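Local coordinates for protein hydrazine synthase subunit alpha (Candidatus Kuenenia stuttgartiensis, PDB 5C2V) that forms the part of the hydrazine synthase complex that condenses hydroxylamine, made in the gamma subunit, with ammonia to yield hydrazine, and binds two c-type hemes, at residues Y185-L190 and Q220-L225; N228-L233 and G285-K290. All coordinates share one frame; numbering follows the deposited sequence.

Contact 1 (Y185-L190 and Q220-L225)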
loop_
_atom_site.group_PDB
_atom_site.type_symbol
_atom_site.label_atom_id
_atom_site.label_comp_id
_atom_site.label_asym_id
_atom_site.label_seq_id
_atom_site.Cartn_x
_atom_site.Cartn_y
_atom_site.Cartn_z
ATOM N N TYR D 185 0.813 -1.201 -27.486
ATOM C CA TYR D 185 1.838 -0.375 -28.116
ATOM C C TYR D 185 3.266 -0.831 -27.841
ATOM O O TYR D 185 3.548 -1.472 -26.828
ATOM C CB TYR D 185 1.666 1.083 -27.696
ATOM C CG TYR D 185 0.538 1.766 -28.433
ATOM C CD1 TYR D 185 -0.765 1.696 -27.964
ATOM C CD2 TYR D 185 0.776 2.460 -29.612
ATOM C CE1 TYR D 185 -1.799 2.310 -28.640
ATOM C CE2 TYR D 185 -0.253 3.078 -30.295
ATOM C CZ TYR D 185 -1.538 3.001 -29.806
ATOM O OH TYR D 185 -2.567 3.615 -30.481
ATOM N N ASN D 186 4.158 -0.489 -28.763
ATOM C CA ASN D 186 5.587 -0.696 -28.587
ATOM C C ASN D 186 6.368 0.376 -29.339
ATOM O O ASN D 186 5.778 1.228 -30.002
ATOM C CB ASN D 186 5.988 -2.090 -29.059
ATOM C CG ASN D 186 5.849 -3.135 -27.970
ATOM O OD1 ASN D 186 6.282 -2.925 -26.838
ATOM N ND2 ASN D 186 5.256 -4.273 -28.310
ATOM N N LEU D 187 7.692 0.338 -29.237
ATOM C CA LEU D 187 8.520 1.334 -29.908
ATOM C C LEU D 187 9.136 0.787 -31.190
ATOM O O LEU D 187 9.597 -0.353 -31.240
ATOM C CB LEU D 187 9.619 1.843 -28.974
ATOM C CG LEU D 187 9.164 2.693 -27.784
ATOM C CD1 LEU D 187 10.362 3.271 -27.047
ATOM C CD2 LEU D 187 8.224 3.801 -28.238
ATOM N N TYR D 188 9.129 1.619 -32.226
ATOM C CA TYR D 188 9.707 1.274 -33.516
ATOM C C TYR D 188 10.754 2.298 -33.934
ATOM O O TYR D 188 10.563 3.508 -33.752
ATOM C CB TYR D 188 8.625 1.196 -34.597
ATOM C CG TYR D 188 7.726 -0.017 -34.533
ATOM C CD1 TYR D 188 6.585 -0.020 -33.742
ATOM C CD2 TYR D 188 8.004 -1.149 -35.287
ATOM C CE1 TYR D 188 5.755 -1.124 -33.691
ATOM C CE2 TYR D 188 7.180 -2.257 -35.243
ATOM C CZ TYR D 188 6.057 -2.239 -34.443
ATOM O OH TYR D 188 5.234 -3.341 -34.396
ATOM N N ARG D 189 11.858 1.810 -34.492
ATOM C CA ARG D 189 12.822 2.677 -35.154
ATOM C C ARG D 189 12.577 2.620 -36.658
ATOM O O ARG D 189 12.252 1.565 -37.209
ATOM C CB ARG D 189 14.262 2.281 -34.814
ATOM C CG ARG D 189 14.708 0.924 -35.330
ATOM C CD ARG D 189 16.195 0.721 -35.081
ATOM N NE ARG D 189 16.644 -0.620 -35.443
ATOM C CZ ARG D 189 17.903 -1.037 -35.343
ATOM N NH1 ARG D 189 18.841 -0.214 -34.895
ATOM N NH2 ARG D 189 18.224 -2.274 -35.695
ATOM N N LEU D 190 12.722 3.765 -37.316
ATOM C CA LEU D 190 12.354 3.889 -38.720
ATOM C C LEU D 190 13.458 4.537 -39.547
ATOM O O LEU D 190 13.857 5.675 -39.291
ATOM C CB LEU D 190 11.053 4.691 -38.848
ATOM C CG LEU D 190 10.471 4.999 -40.231
ATOM C CD1 LEU D 190 8.958 5.008 -40.161
ATOM C CD2 LEU D 190 10.964 6.338 -40.754
ATOM N N GLN D 220 11.125 -3.226 -34.894
ATOM C CA GLN D 220 10.535 -3.155 -33.558
ATOM C C GLN D 220 11.589 -3.336 -32.470
ATOM O O GLN D 220 12.145 -4.423 -32.308
ATOM C CB GLN D 220 9.440 -4.212 -33.407
ATOM C CG GLN D 220 8.719 -4.176 -32.071
ATOM C CD GLN D 220 7.655 -5.248 -31.957
ATOM O OE1 GLN D 220 7.352 -5.945 -32.926
ATOM N NE2 GLN D 220 7.082 -5.389 -30.768
ATOM N N ILE D 221 11.862 -2.267 -31.729
ATOM C CA ILE D 221 12.909 -2.291 -30.712
ATOM C C ILE D 221 12.443 -2.652 -29.293
ATOM O O ILE D 221 13.271 -2.938 -28.429
ATOM C CB ILE D 221 13.624 -0.931 -30.645
ATOM C CG1 ILE D 221 12.647 0.159 -30.193
ATOM C CG2 ILE D 221 14.228 -0.588 -31.997
ATOM C CD1 ILE D 221 13.255 1.541 -30.142
ATOM N N THR D 222 11.134 -2.647 -29.053
ATOM C CA THR D 222 10.602 -2.956 -27.719
ATOM C C THR D 222 9.475 -3.979 -27.801
ATOM O O THR D 222 8.536 -3.815 -28.568
ATOM C CB THR D 222 10.082 -1.698 -26.993
ATOM O OG1 THR D 222 8.990 -1.131 -27.728
ATOM C CG2 THR D 222 11.188 -0.664 -26.838
ATOM N N TYR D 223 9.619 -5.066 -27.052
ATOM C CA TYR D 223 8.683 -6.188 -27.108
ATOM C C TYR D 223 7.660 -6.323 -25.965
ATOM O O TYR D 223 6.976 -7.343 -25.875
ATOM C CB TYR D 223 9.495 -7.464 -27.294
ATOM C CG TYR D 223 10.136 -7.421 -28.660
ATOM C CD1 TYR D 223 11.423 -6.925 -28.834
ATOM C CD2 TYR D 223 9.419 -7.787 -29.790
ATOM C CE1 TYR D 223 11.993 -6.846 -30.089
ATOM C CE2 TYR D 223 9.980 -7.714 -31.047
ATOM C CZ TYR D 223 11.266 -7.243 -31.193
ATOM O OH TYR D 223 11.824 -7.169 -32.448
ATOM N N ASN D 224 7.575 -5.319 -25.093
ATOM C CA ASN D 224 6.650 -5.334 -23.950
ATOM C C ASN D 224 5.214 -5.721 -24.323
ATOM O O ASN D 224 4.673 -5.250 -25.323
ATOM C CB ASN D 224 6.638 -3.957 -23.273
ATOM C CG ASN D 224 5.918 -3.959 -21.929
ATOM O OD1 ASN D 224 5.302 -4.948 -21.534
ATOM N ND2 ASN D 224 5.983 -2.831 -21.227
ATOM N N LEU D 225 4.612 -6.584 -23.506
ATOM C CA LEU D 225 3.250 -7.064 -23.741
ATOM C C LEU D 225 2.201 -6.005 -23.416
ATOM O O LEU D 225 1.038 -6.134 -23.801
ATOM C CB LEU D 225 2.979 -8.331 -22.929
ATOM C CG LEU D 225 3.473 -9.636 -23.557
ATOM C CD1 LEU D 225 3.139 -10.829 -22.677
ATOM C CD2 LEU D 225 2.875 -9.810 -24.942
#
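Within the beta-propeller domain, Tyr188 and Gln220 form an antiparallel, non-hydrogen-bonded pair, CA to CA 4.5 Å, just where strand 216-220 gives way to the loop leading into strand 228-233. Both side chains emerge on the same side of the sheet. With CG anti to the backbone N (chi1 -177°), Gln220 sets this carbon over one face of the Tyr188 ring, 4.3 Å from the centroid and displaced toward the rim. The ring of Phe168, on the neighbouring strand 154-171, also meets Tyr188.

One residue on, Ile221 N donates to Leu187 O at 3.0 Å, while Ile221 CG1 packs against Leu187 CB at 3.7 Å. The pairing then passes to side chains. Thr222 OG1 accepts the amide of Leu187, in a bond modelled doubtfully short, and offers Asn186 OD1 a weak one. Asn186 ND2 reaches Asn224 O at 3.2 Å, with an N-H...O angle of 139°, but this amide is crowded in the model and its bonds are less certain. Arg189 CG touches Ile221 CG2, and its NE forms a salt bridge with Asp219. A strand end that leaves its blade by side-chain bonds and runs into the first strand of the next belongs to the beta-propeller fold.

Contact 2 (N228-L233 and G285-K290)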
loop_
_atom_site.group_PDB
_atom_site.type_symbol
_atom_site.label_atom_id
_atom_site.label_comp_id
_atom_site.label_asym_id
_atom_site.label_seq_id
_atom_site.Cartn_x
_atom_site.Cartn_y
_atom_site.Cartn_z
ATOM N N ASN D 228 4.214 0.562 -24.548
ATOM C CA ASN D 228 5.328 1.496 -24.420
ATOM C C ASN D 228 5.041 2.715 -25.285
ATOM O O ASN D 228 4.678 2.575 -26.453
ATOM C CB ASN D 228 6.649 0.847 -24.832
ATOM C CG ASN D 228 7.172 -0.124 -23.795
ATOM O OD1 ASN D 228 6.875 -0.001 -22.609
ATOM N ND2 ASN D 228 7.965 -1.093 -24.239
ATOM N N PHE D 229 5.191 3.908 -24.721
ATOM C CA PHE D 229 4.764 5.108 -25.431
ATOM C C PHE D 229 5.514 6.376 -25.036
ATOM O O PHE D 229 6.355 6.364 -24.139
ATOM C CB PHE D 229 3.265 5.320 -25.218
ATOM C CG PHE D 229 2.866 5.447 -23.771
ATOM C CD1 PHE D 229 2.618 4.319 -23.004
ATOM C CD2 PHE D 229 2.726 6.694 -23.183
ATOM C CE1 PHE D 229 2.248 4.434 -21.676
ATOM C CE2 PHE D 229 2.357 6.814 -21.856
ATOM C CZ PHE D 229 2.116 5.682 -21.103
ATOM N N ASP D 230 5.167 7.467 -25.715
ATOM C CA ASP D 230 5.770 8.784 -25.507
ATOM C C ASP D 230 7.301 8.771 -25.475
ATOM O O ASP D 230 7.903 9.077 -24.446
ATOM C CB ASP D 230 5.235 9.400 -24.213
ATOM C CG ASP D 230 3.762 9.748 -24.303
ATOM O OD1 ASP D 230 3.104 9.312 -25.272
ATOM O OD2 ASP D 230 3.258 10.452 -23.403
ATOM N N PRO D 231 7.937 8.423 -26.607
ATOM C CA PRO D 231 9.402 8.416 -26.668
ATOM C C PRO D 231 9.989 9.823 -26.765
ATOM O O PRO D 231 9.385 10.703 -27.376
ATOM C CB PRO D 231 9.692 7.614 -27.937
ATOM C CG PRO D 231 8.519 7.882 -28.810
ATOM C CD PRO D 231 7.333 8.018 -27.891
ATOM N N TRP D 232 11.159 10.023 -26.164
ATOM C CA TRP D 232 11.833 11.316 -26.194
ATOM C C TRP D 232 13.346 11.108 -26.148
ATOM O O TRP D 232 13.824 9.981 -26.281
ATOM C CB TRP D 232 11.361 12.200 -25.035
ATOM C CG TRP D 232 11.578 13.672 -25.254
ATOM C CD1 TRP D 232 12.349 14.508 -24.498
ATOM C CD2 TRP D 232 11.023 14.478 -26.302
ATOM N NE1 TRP D 232 12.304 15.783 -25.008
ATOM C CE2 TRP D 232 11.498 15.792 -26.115
ATOM C CE3 TRP D 232 10.169 14.217 -27.380
ATOM C CZ2 TRP D 232 11.149 16.841 -26.963
ATOM C CZ3 TRP D 232 9.824 15.260 -28.222
ATOM C CH2 TRP D 232 10.313 16.554 -28.008
ATOM N N LEU D 233 14.100 12.188 -25.964
ATOM C CA LEU D 233 15.556 12.113 -26.015
ATOM C C LEU D 233 16.219 12.362 -24.663
ATOM O O LEU D 233 15.859 13.293 -23.943
ATOM C CB LEU D 233 16.097 13.112 -27.041
ATOM C CG LEU D 233 15.552 12.974 -28.465
ATOM C CD1 LEU D 233 16.096 14.078 -29.360
ATOM C CD2 LEU D 233 15.880 11.603 -29.034
ATOM N N GLY D 285 -0.590 7.481 -13.469
ATOM C CA GLY D 285 -0.009 7.370 -14.794
ATOM C C GLY D 285 1.122 8.364 -14.959
ATOM O O GLY D 285 1.042 9.484 -14.468
ATOM N N ARG D 286 2.192 7.956 -15.631
ATOM C CA ARG D 286 3.287 8.877 -15.915
ATOM C C ARG D 286 3.504 8.962 -17.419
ATOM O O ARG D 286 3.939 7.995 -18.042
ATOM C CB ARG D 286 4.566 8.429 -15.205
ATOM C CG ARG D 286 4.356 8.054 -13.743
ATOM C CD ARG D 286 5.650 7.599 -13.086
ATOM N NE ARG D 286 5.395 6.759 -11.918
ATOM C CZ ARG D 286 5.342 7.207 -10.669
ATOM N NH1 ARG D 286 5.528 8.495 -10.414
ATOM N NH2 ARG D 286 5.103 6.367 -9.672
ATOM N N SER D 287 3.204 10.117 -18.007
ATOM C CA SER D 287 3.287 10.240 -19.462
ATOM C C SER D 287 3.845 11.582 -19.917
ATOM O O SER D 287 3.960 12.514 -19.125
ATOM C CB SER D 287 1.909 10.020 -20.091
ATOM O OG SER D 287 1.023 11.077 -19.766
ATOM N N GLN D 288 4.194 11.658 -21.200
ATOM C CA GLN D 288 4.657 12.895 -21.827
ATOM C C GLN D 288 5.878 13.466 -21.113
ATOM O O GLN D 288 5.961 14.667 -20.858
ATOM C CB GLN D 288 3.522 13.923 -21.862
ATOM C CG GLN D 288 2.279 13.430 -22.592
ATOM C CD GLN D 288 1.042 14.248 -22.277
ATOM O OE1 GLN D 288 1.134 15.350 -21.738
ATOM N NE2 GLN D 288 -0.125 13.709 -22.611
ATOM N N ALA D 289 6.827 12.590 -20.800
ATOM C CA ALA D 289 8.021 12.973 -20.055
ATOM C C ALA D 289 9.045 13.682 -20.935
ATOM O O ALA D 289 9.390 13.205 -22.017
ATOM C CB ALA D 289 8.647 11.748 -19.404
ATOM N N LYS D 290 9.523 14.828 -20.460
ATOM C CA LYS D 290 10.586 15.567 -21.129
ATOM C C LYS D 290 11.603 16.041 -20.096
ATOM O O LYS D 290 11.338 16.000 -18.895
ATOM C CB LYS D 290 10.018 16.750 -21.917
ATOM C CG LYS D 290 9.040 16.347 -23.012
ATOM C CD LYS D 290 8.624 17.535 -23.862
ATOM C CE LYS D 290 7.488 17.162 -24.802
ATOM N NZ LYS D 290 7.846 16.017 -25.684
#
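Two aromatic rings of strand 228-233, Trp232 and Phe229, meet strand 285-291 in different ways: Trp232 by a face, Phe229 by an edge. Lys290 lies across one face of the indole. Its CG sits over the five-membered ring, 3.9 Å from that centroid, and the chain continues toward the six-membered ring, where a bend at the last torsion (chi4 -57°) sets NZ 3.2 Å from the centroid and only 9° off the normal, a cation-pi contact. At the Phe229 ring, Ser287 CB approaches CE2 near the ring plane, at 3.7 Å, and Asp230 CG also lies in plane at the edge.

Asp230 supplies the polar link. Its OD2 accepts the backbone N of Gln288 at 2.7 Å through the anti lone pair, with a bent N-H...O angle of 132°, and shares a second hydrogen bond with Tyr49 OH; OD1 has a long, weak ion pair with Arg126. Gln288 stands at the corner where its strand turns, and its OE1 is hydrogen-bonded to Ser339 N in the following blade.

The chemistry thus pairs a buried carboxylate with a main-chain N-H and a lysine charge with an indole face. The surroundings of Asp230 are consistent with an ionised acid, and the indole would probably help to stabilise the ammonium group of Lys290.

In the fold
The two contacts follow one another along the chain and together trace the passage through three successive propeller blades, their centres 14 Å apart. Contact 1 brings the chain out of one blade; contact 2 joins the first strands of the next two. They meet at Asn228, whose N is 3.1 Å from Tyr185 O, a probable hydrogen bond, and at Pro231, whose CB packs 4.1 Å from Leu187 CD2. Neither contact forms a cofactor site; each approaches one with a single side chain: that of Asn224 is about 9 Å from a bound heme c, and that of Arg286 is about 9 Å from the side chain of the zinc ligand Cys276 and about 12 Å from the zinc ion.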